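Local coordinates for protein CheQ (Campylobacter jejuni subsp. jejuni, PDB 6A51) that probably acts, like CheP, as a regulator of transcription of the core chemotaxis operon cheVAW, at residues A[66-70]-A[71-75]. Numbering follows the deposited sequence.
Sequences NCILE and KHQQA
Leu69 lays its side chain beside His72, and both point the same way. At the root, Leu69 CB sits 4.1 Å from Lys71 CG. CG of Leu69, one bond further out, lies beside the backbone N and opposite the carbonyl carbon (chi1 -45°), and already meets the imidazole at ND1. Of the two methyls CD1 does the touching: Leu69 CD1 comes to 3.6 Å from His72 ND1, obliquely to the ring and close to CE1 as well, and to 3.8 Å from Lys71 CD.

The backbone that carries these side chains makes a 3-10 turn at Glu70 and Lys71 and leads into helix 73-77, with His72 at the N-cap position. The bond from Gln73 N to Glu70 O is long, 3.3 Å, but nearly straight at 172°, its donor standing well above the carbonyl plane. A second bond, from His72 N to Leu69 O, is doubtful, since that nitrogen is modelled too close to Glu70. Gln73 folds back at chi2 (-69°), which lets its CG approach Glu70 CA at 3.6 Å. Ile68, which is buried, brings CG2 to 4.1 Å from His72 CB, the two side chains crossing at about a right angle. Phe33 of helix 30-37 also touches Ile68, and Trp47 touches Ile68, Leu69 and His72.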
loop_
_atom_site.group_PDB
_atom_site.type_symbol
_atom_site.label_atom_id
_atom_site.label_comp_id
_atom_site.label_asym_id
_atom_site.label_seq_id
_atom_site.Cartn_x
_atom_site.Cartn_y
_atom_site.Cartn_z
ATOM N N ASN A 66 16.428 7.463 -4.209
ATOM C CA ASN A 66 17.849 7.738 -4.084
ATOM C C ASN A 66 18.642 7.137 -5.245
ATOM O O ASN A 66 19.491 7.829 -5.817
ATOM C CB ASN A 66 18.278 7.225 -2.702
ATOM C CG ASN A 66 19.747 7.426 -2.387
ATOM O OD1 ASN A 66 20.533 7.903 -3.212
ATOM N ND2 ASN A 66 20.118 7.099 -1.141
ATOM N N CYS A 67 18.307 5.927 -5.695
ATOM C CA CYS A 67 19.042 5.280 -6.773
ATOM C C CYS A 67 18.724 5.828 -8.171
ATOM O O CYS A 67 19.367 5.397 -9.136
ATOM C CB CYS A 67 18.798 3.761 -6.736
ATOM S SG CYS A 67 17.355 3.114 -7.659
ATOM N N ILE A 68 17.775 6.763 -8.319
ATOM C CA ILE A 68 17.466 7.307 -9.644
ATOM C C ILE A 68 18.671 8.075 -10.186
ATOM O O ILE A 68 19.358 8.798 -9.444
ATOM C CB ILE A 68 16.209 8.198 -9.580
ATOM C CG1 ILE A 68 15.031 7.412 -9.011
ATOM C CG2 ILE A 68 15.797 8.674 -10.967
ATOM C CD1 ILE A 68 14.618 6.253 -9.883
ATOM N N LEU A 69 18.944 7.918 -11.485
ATOM C CA LEU A 69 20.080 8.589 -12.120
ATOM C C LEU A 69 19.823 10.090 -12.276
ATOM O O LEU A 69 18.676 10.534 -12.402
ATOM C CB LEU A 69 20.359 7.984 -13.497
ATOM C CG LEU A 69 20.362 6.464 -13.665
ATOM C CD1 LEU A 69 20.404 6.079 -15.137
ATOM C CD2 LEU A 69 21.524 5.850 -12.941
ATOM N N GLU A 70 20.913 10.879 -12.275
ATOM C CA GLU A 70 20.788 12.308 -12.582
ATOM C C GLU A 70 20.283 12.524 -13.996
ATOM O O GLU A 70 19.526 13.466 -14.246
ATOM C CB GLU A 70 22.115 13.041 -12.394
ATOM C CG GLU A 70 22.419 13.407 -10.945
ATOM C CD GLU A 70 22.803 12.205 -10.089
ATOM O OE1 GLU A 70 23.084 11.125 -10.659
ATOM O OE2 GLU A 70 22.819 12.340 -8.844
ATOM N N LYS A 71 20.666 11.639 -14.920
ATOM C CA LYS A 71 20.140 11.628 -16.284
ATOM C C LYS A 71 18.619 11.579 -16.330
ATOM O O LYS A 71 18.039 11.745 -17.409
ATOM C CB LYS A 71 20.694 10.418 -17.039
ATOM C CG LYS A 71 22.108 9.983 -16.593
ATOM C CD LYS A 71 22.450 8.598 -17.137
ATOM C CE LYS A 71 21.803 8.362 -18.503
ATOM N NZ LYS A 71 22.085 6.998 -19.004
ATOM N N HIS A 72 17.968 11.324 -15.198
ATOM C CA HIS A 72 16.545 11.053 -15.165
ATOM C C HIS A 72 15.798 11.845 -14.105
ATOM O O HIS A 72 14.586 11.645 -13.962
ATOM C CB HIS A 72 16.300 9.554 -14.938
ATOM C CG HIS A 72 16.584 8.709 -16.139
ATOM N ND1 HIS A 72 17.149 7.455 -16.050
ATOM C CD2 HIS A 72 16.376 8.937 -17.458
ATOM C CE1 HIS A 72 17.274 6.943 -17.262
ATOM N NE2 HIS A 72 16.814 7.823 -18.134
ATOM N N GLN A 73 16.478 12.746 -13.375
ATOM C CA GLN A 73 15.841 13.502 -12.294
ATOM C C GLN A 73 14.606 14.267 -12.755
ATOM O O GLN A 73 13.706 14.534 -11.951
ATOM C CB GLN A 73 16.834 14.476 -11.677
ATOM C CG GLN A 73 17.955 13.802 -10.928
ATOM C CD GLN A 73 17.483 13.130 -9.650
ATOM O OE1 GLN A 73 17.783 11.959 -9.405
ATOM N NE2 GLN A 73 16.752 13.875 -8.819
ATOM N N GLN A 74 14.545 14.637 -14.032
ATOM C CA GLN A 74 13.343 15.284 -14.541
ATOM C C GLN A 74 12.152 14.334 -14.473
ATOM O O GLN A 74 11.095 14.682 -13.933
ATOM C CB GLN A 74 13.585 15.768 -15.969
ATOM C CG GLN A 74 12.642 16.861 -16.425
ATOM C CD GLN A 74 12.272 16.715 -17.887
ATOM O OE1 GLN A 74 11.692 15.704 -18.293
ATOM N NE2 GLN A 74 12.617 17.715 -18.690
ATOM N N ALA A 75 12.316 13.116 -15.003
ATOM C CA ALA A 75 11.246 12.124 -14.956
ATOM C C ALA A 75 10.892 11.746 -13.523
ATOM O O ALA A 75 9.724 11.471 -13.217
ATOM C CB ALA A 75 11.645 10.881 -15.746
#